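PDB 2XPP: IWS1 from Encephalitozoon cuniculi, which probably acts as a transcription factor in RNA polymerase II regulation, at steps of transcription both during and after TBP recruitment. Local coordinates for residues K22-N27 and R32-K37; I47-A52 and R84-D89; G68-L73 and Y111-N116; K95-H100 and T135-K140. All coordinates share one frame; numbering follows the deposited sequence.

Overall arrangement
The domain is all-helical, and the four contacts sample joints between its helices. Contacts 2 and 3 lie nearest the chain's centre, about 8 and 9 Å from it, and touch each other: Leu87 packs on Trp69 and Leu70, and Arg84 on Tyr113. Contact 1 closes the turn after helix 5-30 and reaches contact 3 through Lys37 on Trp69 and Asn25 on Leu73. It shares helix 36-48 with contact 2, although their centres are about 21 Å apart. Contact 4 lies across the chain's centre from contact 1, about 33 Å away between centres. Residues of contacts 3 and 4 also meet the chain of another protein.

Contact 1: residues K22-N27 and R32-K37; sequences KKDNAN and RPATGK
The carboxylate of Asp24 takes N-H groups of the 32-37 segment on both oxygens, one on a syn lone pair and two tilted out of its plane, while one face of the Asn27 amide carries Arg32. OD1 of Asp24 offers its syn lone pair to Gly36 N at 2.8 Å. OD2 takes two donors: Lys37 N comes from the syn side, 32° out of the carboxylate plane, and Lys37 NZ from the anti side in a salt bridge of 2.7 Å. Bends at the third and fourth torsions curl the lysine chain back so that its amine reaches the same oxygen as its own backbone N-H. These bonds sit at the turn of a helical hairpin, where helix 5-30 gives way to helix 36-48. Thr35, at the N-cap, makes no capping bond; Asp24 of the preceding helix instead receives the new helix's first two N-H groups. Both the lysine and the helix start would probably favour its ionised form. Arg32 CG stands 3.5 Å from Asn27 CG, directly over the amide, with the guanidinium turned 77° to it. Asn27 O accepts Arg32 N at 3.1 Å, and Asn27 ND2 adds a weak bond to Pro33 O. A water links Lys37 NZ to Asn25 OD1.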
# COMPACT_ATOMS: atom_id res chain seq x y z
N LYS A 22 -6.45 -9.15 8.97
CA LYS A 22 -7.41 -9.16 10.09
C LYS A 22 -6.88 -9.94 11.28
O LYS A 22 -7.05 -9.50 12.44
CB LYS A 22 -8.77 -9.74 9.64
CG LYS A 22 -9.45 -8.72 8.69
CD LYS A 22 -10.79 -9.24 8.09
CE LYS A 22 -11.36 -8.23 7.08
NZ LYS A 22 -12.82 -8.54 6.77
N LYS A 23 -6.25 -11.09 10.98
CA LYS A 23 -5.73 -12.00 12.05
C LYS A 23 -4.55 -11.35 12.77
O LYS A 23 -4.47 -11.47 14.01
CB LYS A 23 -5.31 -13.34 11.47
CG LYS A 23 -5.15 -14.51 12.50
CD LYS A 23 -5.36 -15.86 11.76
CE LYS A 23 -6.73 -15.86 10.99
NZ LYS A 23 -6.82 -16.49 9.59
N ASP A 24 -3.70 -10.64 12.02
CA ASP A 24 -2.51 -10.04 12.63
C ASP A 24 -2.99 -8.88 13.48
O ASP A 24 -2.54 -8.70 14.62
CB ASP A 24 -1.52 -9.54 11.56
CG ASP A 24 -0.44 -10.55 11.21
OD1 ASP A 24 -0.48 -11.71 11.70
OD2 ASP A 24 0.47 -10.13 10.44
N ASN A 25 -3.97 -8.13 12.95
CA ASN A 25 -4.46 -7.01 13.74
C ASN A 25 -5.16 -7.43 15.03
O ASN A 25 -4.96 -6.81 16.08
CB ASN A 25 -5.27 -6.02 12.88
CG ASN A 25 -4.37 -5.15 12.00
OD1 ASN A 25 -3.16 -5.14 12.14
ND2 ASN A 25 -4.97 -4.42 11.08
N ALA A 26 -5.98 -8.47 14.97
CA ALA A 26 -6.65 -9.05 16.12
C ALA A 26 -5.62 -9.57 17.12
O ALA A 26 -5.79 -9.41 18.34
CB ALA A 26 -7.55 -10.22 15.66
N ASN A 27 -4.58 -10.22 16.59
CA ASN A 27 -3.55 -10.75 17.49
C ASN A 27 -2.78 -9.60 18.15
O ASN A 27 -2.41 -9.71 19.31
CB ASN A 27 -2.61 -11.75 16.78
CG ASN A 27 -3.30 -13.11 16.49
OD1 ASN A 27 -4.34 -13.42 17.07
ND2 ASN A 27 -2.70 -13.93 15.60
N ARG A 32 -1.05 -11.63 21.29
CA ARG A 32 -0.55 -12.89 20.70
C ARG A 32 0.35 -12.56 19.48
O ARG A 32 0.24 -11.50 18.90
CB ARG A 32 -1.80 -13.72 20.32
CG ARG A 32 -1.71 -14.73 19.21
CD ARG A 32 -2.87 -15.81 19.31
NE ARG A 32 -2.43 -17.04 19.99
CZ ARG A 32 -3.09 -18.21 19.97
NH1 ARG A 32 -4.25 -18.32 19.30
NH2 ARG A 32 -2.60 -19.26 20.63
N PRO A 33 1.27 -13.47 19.09
CA PRO A 33 2.13 -13.14 17.94
C PRO A 33 1.33 -12.81 16.71
O PRO A 33 0.31 -13.46 16.45
CB PRO A 33 2.92 -14.44 17.72
CG PRO A 33 3.06 -15.02 19.08
CD PRO A 33 1.83 -14.58 19.89
N ALA A 34 1.80 -11.81 15.98
CA ALA A 34 1.13 -11.30 14.79
C ALA A 34 2.11 -11.44 13.63
O ALA A 34 2.63 -10.44 13.09
CB ALA A 34 0.70 -9.88 14.99
N THR A 35 2.33 -12.71 13.26
CA THR A 35 3.40 -13.08 12.30
C THR A 35 2.85 -13.49 10.91
O THR A 35 3.63 -13.97 10.07
CB THR A 35 4.22 -14.26 12.85
OG1 THR A 35 3.38 -15.41 13.05
CG2 THR A 35 4.86 -13.91 14.23
N GLY A 36 1.55 -13.31 10.66
CA GLY A 36 0.94 -13.72 9.37
C GLY A 36 1.51 -12.98 8.17
O GLY A 36 1.83 -13.61 7.13
N LYS A 37 1.70 -11.67 8.31
CA LYS A 37 2.24 -10.89 7.19
C LYS A 37 3.65 -11.32 6.89
O LYS A 37 4.02 -11.56 5.72
CB LYS A 37 2.21 -9.38 7.47
CG LYS A 37 0.80 -8.81 7.48
CD LYS A 37 0.79 -7.27 7.71
CE LYS A 37 1.51 -6.88 9.00
NZ LYS A 37 0.84 -7.49 10.18
O HOH W 1 -1.09 -5.49 10.32

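Contact 2: residues I47-A52 and R84-D89; sequences ILMSKA and RKRLLD
This is a partly buried side-chain contact between the end of helix 36-48 and the middle of helix 81-92, made by Met49 against Arg86 and Asp89 and by Leu48 against Leu87. The closest backbones, Leu48 and Leu87, keep their CA atoms 9.1 Å apart, so side chains do all the touching. Met49 bends at chi2 (-85°), which carries its terminal methyl over one face of the Arg86 guanidinium; CE lies 3.2 Å from NH1 of Arg86. The same CE comes within 3.1 Å of Asp89 OD2, a tight approach in which the two side chains cross at about a right angle. The methyl thus rests against an ion pair within helix 81-92, Arg86 NH1 to Asp89 OD2 at 2.6 Å. Helix 81-92 belongs to the TFIIS N-terminal type of helical bundle, and the arginine ties it to helix 36-48 a second time: NH2 forms a salt bridge with Asp46 and NE a hydrogen bond with Ser45, restricting the plane on which the methyl sits. The two buried leucines meet at Leu48 CD1 and Leu87 CD2, 4.1 Å apart. Leu48 also packs on Ile62, while Leu87 also touches Trp69 and Leu70 of helix 62-70.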
# COMPACT_ATOMS: atom_id res chain seq x y z
N ILE A 47 3.34 -13.41 -6.18
CA ILE A 47 2.10 -13.44 -6.96
C ILE A 47 1.65 -12.04 -7.40
O ILE A 47 1.21 -11.86 -8.54
CB ILE A 47 0.97 -14.14 -6.19
CG1 ILE A 47 1.40 -15.57 -5.84
CG2 ILE A 47 -0.35 -14.08 -6.98
CD1 ILE A 47 0.51 -16.23 -4.80
N LEU A 48 1.74 -11.07 -6.50
CA LEU A 48 1.35 -9.70 -6.81
C LEU A 48 2.17 -9.12 -7.94
O LEU A 48 1.75 -8.13 -8.56
CB LEU A 48 1.50 -8.82 -5.58
CG LEU A 48 0.53 -9.07 -4.43
CD1 LEU A 48 0.98 -8.18 -3.29
CD2 LEU A 48 -0.92 -8.72 -4.85
N MET A 49 3.33 -9.73 -8.20
CA MET A 49 4.21 -9.27 -9.31
C MET A 49 3.82 -9.81 -10.70
O MET A 49 4.43 -9.42 -11.69
CB MET A 49 5.69 -9.67 -9.05
CG MET A 49 6.30 -9.16 -7.76
SD MET A 49 6.93 -7.52 -7.99
CE MET A 49 7.99 -7.39 -6.59
N SER A 50 2.89 -10.76 -10.76
CA SER A 50 2.52 -11.41 -12.01
C SER A 50 1.99 -10.39 -12.99
O SER A 50 1.04 -9.70 -12.70
CB SER A 50 1.40 -12.46 -11.77
OG SER A 50 0.88 -12.88 -13.02
N LYS A 51 2.62 -10.27 -14.14
CA LYS A 51 2.11 -9.34 -15.16
C LYS A 51 0.75 -9.79 -15.70
O LYS A 51 -0.08 -8.95 -16.04
CB LYS A 51 3.12 -9.17 -16.30
CG LYS A 51 4.45 -8.49 -15.86
CD LYS A 51 4.24 -7.15 -15.17
CE LYS A 51 5.53 -6.37 -15.09
NZ LYS A 51 5.37 -5.29 -14.09
N ALA A 52 0.52 -11.10 -15.74
CA ALA A 52 -0.74 -11.61 -16.31
C ALA A 52 -1.90 -11.32 -15.34
O ALA A 52 -3.04 -11.11 -15.77
CB ALA A 52 -0.66 -13.07 -16.57
N ARG A 84 7.49 -3.75 4.62
CA ARG A 84 7.53 -2.38 4.10
C ARG A 84 8.32 -2.37 2.79
O ARG A 84 7.85 -1.82 1.77
CB ARG A 84 8.16 -1.44 5.12
CG ARG A 84 7.31 -1.47 6.42
CD ARG A 84 7.50 -0.27 7.32
NE ARG A 84 8.87 0.19 7.60
CZ ARG A 84 9.55 -0.11 8.72
NH1 ARG A 84 9.05 -0.97 9.59
NH2 ARG A 84 10.76 0.40 8.95
N LYS A 85 9.50 -2.97 2.81
CA LYS A 85 10.36 -2.96 1.61
C LYS A 85 9.72 -3.72 0.46
O LYS A 85 9.65 -3.22 -0.68
CB LYS A 85 11.71 -3.57 1.92
CG LYS A 85 12.51 -2.61 2.72
CD LYS A 85 13.86 -3.22 2.98
CE LYS A 85 14.71 -2.17 3.61
NZ LYS A 85 16.07 -2.71 3.83
N ARG A 86 9.23 -4.92 0.75
CA ARG A 86 8.77 -5.78 -0.33
C ARG A 86 7.49 -5.24 -1.01
O ARG A 86 7.40 -5.28 -2.22
CB ARG A 86 8.51 -7.15 0.19
CG ARG A 86 8.12 -8.08 -0.92
CD ARG A 86 9.35 -8.41 -1.82
NE ARG A 86 8.91 -9.37 -2.82
CZ ARG A 86 9.30 -9.42 -4.08
NH1 ARG A 86 10.19 -8.55 -4.55
NH2 ARG A 86 8.79 -10.34 -4.87
N LEU A 87 6.57 -4.72 -0.21
CA LEU A 87 5.34 -4.12 -0.77
C LEU A 87 5.61 -2.85 -1.53
O LEU A 87 4.93 -2.59 -2.51
CB LEU A 87 4.21 -3.95 0.25
CG LEU A 87 3.66 -5.32 0.71
CD1 LEU A 87 2.55 -5.03 1.71
CD2 LEU A 87 3.15 -6.17 -0.46
N LEU A 88 6.58 -2.04 -1.12
CA LEU A 88 6.90 -0.84 -1.91
C LEU A 88 7.49 -1.31 -3.24
O LEU A 88 7.24 -0.71 -4.27
CB LEU A 88 7.91 0.08 -1.22
CG LEU A 88 7.33 0.87 -0.03
CD1 LEU A 88 8.43 1.76 0.48
CD2 LEU A 88 6.09 1.71 -0.36
N ASP A 89 8.31 -2.37 -3.21
CA ASP A 89 8.87 -2.95 -4.46
C ASP A 89 7.74 -3.41 -5.40
O ASP A 89 7.82 -3.16 -6.64
CB ASP A 89 9.79 -4.13 -4.11
CG ASP A 89 10.40 -4.81 -5.33
OD1 ASP A 89 10.87 -4.11 -6.27
OD2 ASP A 89 10.44 -6.07 -5.31

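Contact 3: residues G68-L73 and Y111-N116; sequences GWLEPL and YFYSIN
Leu70 and Tyr113 bring the end of helix 62-70 up to the last turn of helix 106-115, with their CA atoms 9.0 Å apart. Glu71 is the first residue to leave helical geometry (psi 158°), and the chain then runs on in extended form through Pro72 and Leu73. On the other side, the Ser114 hydroxyl donates to Tyr111 O at 2.7 Å, a side-chain bond back into the final turn. The backbones stay apart, and the tyrosine spans the gap. Its CG lies beside the backbone N (chi1 -83°), from where the ring reaches across to the neighbouring helix end. Tyr113 OH donates to Leu70 O over 2.6 Å. The hydroxyl lies in the carbonyl plane at a C=O...O angle of 117°, on a lone pair, while the carbonyl oxygen in turn sits at the ring's edge, near its plane. Leucine and tyrosine side chains cross at about a right angle: Leu70 CD2 is 3.8 Å from Tyr113 CE1, and Leu70 CB lies 3.5 Å from Tyr113 OH. Helix 81-92 adds Leu87 and Leu91 against Leu70 and Arg84 against Tyr113, so three helices of the TFIIS-like bundle converge here. Nearby, Glu71 bonds to an aromatic side chain in the chain of another protein, and Pro72 and Phe112 pack on that chain. Both touching residues are buried, so the hydroxyl-to-carbonyl bond gives a polar group of each a partner inside a buried contact, and its in-plane geometry probably restricts where the hydroxyl can sit relative to the helix end.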
# COMPACT_ATOMS: atom_id res chain seq x y z
N GLY A 68 -3.53 -1.67 3.45
CA GLY A 68 -3.74 -2.26 4.80
C GLY A 68 -2.51 -2.90 5.39
O GLY A 68 -2.21 -2.74 6.60
N TRP A 69 -1.83 -3.70 4.59
CA TRP A 69 -0.58 -4.35 5.05
C TRP A 69 0.53 -3.34 5.39
O TRP A 69 1.42 -3.64 6.23
CB TRP A 69 -0.07 -5.33 3.99
CG TRP A 69 -0.75 -6.70 3.97
CD1 TRP A 69 -2.09 -7.00 4.01
CD2 TRP A 69 -0.06 -7.95 3.84
NE1 TRP A 69 -2.27 -8.38 3.94
CE2 TRP A 69 -1.04 -8.97 3.83
CE3 TRP A 69 1.30 -8.31 3.78
CZ2 TRP A 69 -0.70 -10.34 3.72
CZ3 TRP A 69 1.64 -9.65 3.68
CH2 TRP A 69 0.63 -10.65 3.66
N LEU A 70 0.53 -2.18 4.75
CA LEU A 70 1.56 -1.13 5.03
C LEU A 70 1.18 -0.22 6.20
O LEU A 70 2.02 0.52 6.74
CB LEU A 70 1.70 -0.26 3.77
CG LEU A 70 2.41 -0.97 2.58
CD1 LEU A 70 2.30 -0.06 1.35
CD2 LEU A 70 3.92 -1.24 2.90
N GLU A 71 -0.09 -0.23 6.55
CA GLU A 71 -0.61 0.66 7.61
C GLU A 71 -0.14 0.28 9.01
O GLU A 71 0.28 -0.91 9.24
CB GLU A 71 -2.13 0.72 7.53
CG GLU A 71 -2.58 1.65 6.42
CD GLU A 71 -4.11 1.74 6.35
OE1 GLU A 71 -4.80 0.71 6.56
OE2 GLU A 71 -4.64 2.86 6.17
N PRO A 72 -0.17 1.25 9.95
CA PRO A 72 0.22 0.87 11.33
C PRO A 72 -0.70 -0.21 11.89
O PRO A 72 -1.88 -0.30 11.54
CB PRO A 72 0.01 2.15 12.14
CG PRO A 72 -0.05 3.25 11.09
CD PRO A 72 -0.61 2.65 9.86
N LEU A 73 -0.13 -1.01 12.75
CA LEU A 73 -0.91 -1.90 13.62
C LEU A 73 -1.79 -1.12 14.63
O LEU A 73 -1.56 0.08 14.88
CB LEU A 73 0.05 -2.82 14.40
CG LEU A 73 0.44 -3.91 13.41
CD1 LEU A 73 1.66 -3.56 12.57
CD2 LEU A 73 0.53 -5.27 14.05
N TYR A 111 2.81 8.15 1.09
CA TYR A 111 3.21 9.49 1.42
C TYR A 111 3.76 9.52 2.85
O TYR A 111 4.83 10.13 3.11
CB TYR A 111 2.09 10.52 1.18
CG TYR A 111 2.62 11.91 1.44
CD1 TYR A 111 3.40 12.57 0.49
CD2 TYR A 111 2.45 12.50 2.70
CE1 TYR A 111 3.94 13.82 0.75
CE2 TYR A 111 2.99 13.75 2.98
CZ TYR A 111 3.72 14.41 1.99
OH TYR A 111 4.24 15.66 2.26
N PHE A 112 3.06 8.84 3.78
CA PHE A 112 3.55 8.83 5.14
C PHE A 112 4.95 8.18 5.24
O PHE A 112 5.83 8.69 5.95
CB PHE A 112 2.56 8.12 6.08
CG PHE A 112 3.10 8.01 7.48
CD1 PHE A 112 3.31 9.15 8.27
CD2 PHE A 112 3.44 6.77 7.97
CE1 PHE A 112 3.85 9.04 9.59
CE2 PHE A 112 3.99 6.64 9.25
CZ PHE A 112 4.20 7.76 10.04
N TYR A 113 5.17 7.11 4.49
CA TYR A 113 6.46 6.45 4.52
C TYR A 113 7.54 7.43 4.08
O TYR A 113 8.65 7.39 4.63
CB TYR A 113 6.49 5.23 3.62
CG TYR A 113 5.92 3.96 4.24
CD1 TYR A 113 6.53 2.73 3.98
CD2 TYR A 113 4.78 3.97 5.07
CE1 TYR A 113 6.02 1.52 4.53
CE2 TYR A 113 4.28 2.76 5.64
CZ TYR A 113 4.92 1.56 5.37
OH TYR A 113 4.48 0.36 5.88
N SER A 114 7.22 8.28 3.11
CA SER A 114 8.20 9.22 2.54
C SER A 114 8.60 10.32 3.53
O SER A 114 9.63 10.97 3.34
CB SER A 114 7.71 9.82 1.21
OG SER A 114 6.69 10.84 1.36
N ILE A 115 7.79 10.52 4.58
CA ILE A 115 8.05 11.62 5.52
C ILE A 115 8.28 11.17 6.96
O ILE A 115 8.62 11.99 7.84
CB ILE A 115 6.95 12.71 5.45
CG1 ILE A 115 5.59 12.14 5.89
CG2 ILE A 115 6.87 13.32 4.04
CD1 ILE A 115 4.60 13.21 6.31
N ASN A 116 8.12 9.88 7.21
CA ASN A 116 8.19 9.33 8.57
C ASN A 116 9.62 9.40 9.12
O ASN A 116 10.50 8.74 8.58
CB ASN A 116 7.68 7.88 8.56
CG ASN A 116 7.78 7.20 9.90
OD1 ASN A 116 8.22 7.81 10.91
ND2 ASN A 116 7.40 5.94 9.94

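Contact 4: residues K95-H100 and T135-K140; sequences KIHKEH and TNEVFK
Glu137 contributes the most buried surface, reaching from the last turn of helix 121-138 to the start of helix 98-104, where Lys98 and His97 receive it. The glutamate chain bends at chi2 (-60°), bringing its carboxylate beside the backbone of residues 96-98: CD lies 3.6 Å from Ile96 O. Its link to His97 is weak. ND1 of His97 donates to Glu137 OE1 over 3.5 Å at an N-H...O angle of 133°, and the acid meets the ring obliquely, the two planes being 36° apart. Over the centre of one face of that ring stands Lys95 O, 3.7 Å above the plane. His97 is the N-cap of helix 98-104. Its N-H goes to His100 ND1 at 3.0 Å, close to the imidazole plane, which matches the half of a capping box that binds the N-cap N-H. The contact joins two helices of the TFIIS helical bundle-like region, one by its start and the other by its end. Lys98 touches the base of the glutamate side chain, CB to CB of Glu137 at 4.4 Å. Its backbone N is buried here without a partner in the model, and lies 3.8 Å from Glu137 OE1. The lysine amine turns elsewhere, forming a long salt bridge with Glu99 OE2, and stays 6.4 Å from Glu137 OE1. Lys98, Val138 and Phe139 also pack on the chain of another protein.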
# COMPACT_ATOMS: atom_id res chain seq x y z
N LYS A 95 1.16 -0.84 -13.00
CA LYS A 95 0.73 0.28 -13.84
C LYS A 95 -0.47 0.97 -13.17
O LYS A 95 -1.61 0.79 -13.58
CB LYS A 95 0.38 -0.18 -15.26
CG LYS A 95 1.59 -0.69 -16.01
CD LYS A 95 1.32 -1.02 -17.47
CE LYS A 95 2.56 -1.63 -18.12
NZ LYS A 95 2.39 -2.02 -19.59
N ILE A 96 -0.14 1.80 -12.18
CA ILE A 96 -1.11 2.47 -11.30
C ILE A 96 -1.47 3.85 -11.81
O ILE A 96 -0.59 4.69 -12.08
CB ILE A 96 -0.56 2.48 -9.87
CG1 ILE A 96 -0.55 1.04 -9.30
CG2 ILE A 96 -1.38 3.38 -8.99
CD1 ILE A 96 0.26 0.89 -7.98
N HIS A 97 -2.76 4.10 -11.96
CA HIS A 97 -3.21 5.32 -12.58
C HIS A 97 -4.09 6.08 -11.61
O HIS A 97 -4.41 5.58 -10.52
CB HIS A 97 -3.94 5.04 -13.92
CG HIS A 97 -3.09 4.33 -14.94
ND1 HIS A 97 -1.75 4.61 -15.12
CD2 HIS A 97 -3.38 3.32 -15.80
CE1 HIS A 97 -1.26 3.82 -16.07
NE2 HIS A 97 -2.23 3.03 -16.50
N LYS A 98 -4.49 7.29 -12.00
CA LYS A 98 -5.28 8.15 -11.12
C LYS A 98 -6.45 7.46 -10.41
O LYS A 98 -6.61 7.61 -9.21
CB LYS A 98 -5.77 9.34 -11.96
CG LYS A 98 -6.76 10.24 -11.22
CD LYS A 98 -7.28 11.35 -12.16
CE LYS A 98 -8.08 10.83 -13.36
NZ LYS A 98 -7.25 10.73 -14.61
N GLU A 99 -7.27 6.72 -11.15
CA GLU A 99 -8.47 6.10 -10.60
C GLU A 99 -8.15 5.06 -9.55
O GLU A 99 -8.81 5.00 -8.51
CB GLU A 99 -9.34 5.50 -11.71
CG GLU A 99 -9.87 6.55 -12.73
CD GLU A 99 -8.88 6.94 -13.85
OE1 GLU A 99 -7.74 6.34 -13.97
OE2 GLU A 99 -9.27 7.87 -14.61
N HIS A 100 -7.10 4.27 -9.77
CA HIS A 100 -6.64 3.31 -8.78
C HIS A 100 -6.23 3.99 -7.46
O HIS A 100 -6.51 3.47 -6.38
CB HIS A 100 -5.39 2.55 -9.28
CG HIS A 100 -5.61 1.83 -10.57
ND1 HIS A 100 -4.75 1.93 -11.64
CD2 HIS A 100 -6.55 0.91 -10.93
CE1 HIS A 100 -5.19 1.17 -12.63
NE2 HIS A 100 -6.29 0.54 -12.22
N THR A 135 2.83 11.12 -8.73
CA THR A 135 2.49 12.56 -8.98
C THR A 135 2.29 12.88 -10.45
O THR A 135 1.50 13.76 -10.79
CB THR A 135 3.51 13.54 -8.31
OG1 THR A 135 3.52 13.26 -6.91
CG2 THR A 135 3.14 15.02 -8.58
N ASN A 136 2.99 12.16 -11.33
CA ASN A 136 2.75 12.29 -12.75
C ASN A 136 1.30 12.06 -13.14
O ASN A 136 0.87 12.67 -14.12
CB ASN A 136 3.64 11.37 -13.58
CG ASN A 136 5.07 11.82 -13.60
OD1 ASN A 136 5.36 12.93 -13.99
ND2 ASN A 136 5.96 10.95 -13.18
N GLU A 137 0.59 11.19 -12.42
CA GLU A 137 -0.84 10.92 -12.71
C GLU A 137 -1.70 12.14 -12.45
O GLU A 137 -2.80 12.30 -13.03
CB GLU A 137 -1.35 9.71 -11.92
CG GLU A 137 -0.52 8.45 -12.15
CD GLU A 137 -0.48 7.97 -13.61
OE1 GLU A 137 -1.55 7.95 -14.26
OE2 GLU A 137 0.62 7.62 -14.10
N VAL A 138 -1.21 13.04 -11.61
CA VAL A 138 -1.88 14.35 -11.50
C VAL A 138 -1.81 15.20 -12.79
O VAL A 138 -2.76 15.92 -13.14
CB VAL A 138 -1.36 15.11 -10.27
CG1 VAL A 138 -1.89 16.57 -10.22
CG2 VAL A 138 -1.78 14.35 -9.02
N PHE A 139 -0.70 15.08 -13.52
CA PHE A 139 -0.47 15.96 -14.66
C PHE A 139 -0.67 15.27 -16.00
O PHE A 139 -0.27 15.82 -17.03
CB PHE A 139 0.92 16.59 -14.59
CG PHE A 139 1.09 17.53 -13.44
CD1 PHE A 139 1.50 17.06 -12.20
CD2 PHE A 139 0.78 18.87 -13.60
CE1 PHE A 139 1.65 17.93 -11.13
CE2 PHE A 139 0.92 19.76 -12.54
CZ PHE A 139 1.36 19.28 -11.30
N LYS A 140 -1.31 14.10 -15.99
CA LYS A 140 -1.55 13.27 -17.20
C LYS A 140 -0.32 12.48 -17.63
O LYS A 140 -0.17 11.31 -17.26
CB LYS A 140 -2.08 14.10 -18.39
CG LYS A 140 -3.58 14.15 -18.51
CD LYS A 140 -3.98 14.02 -19.98
CE LYS A 140 -5.48 14.01 -20.13
NZ LYS A 140 -6.02 15.40 -20.25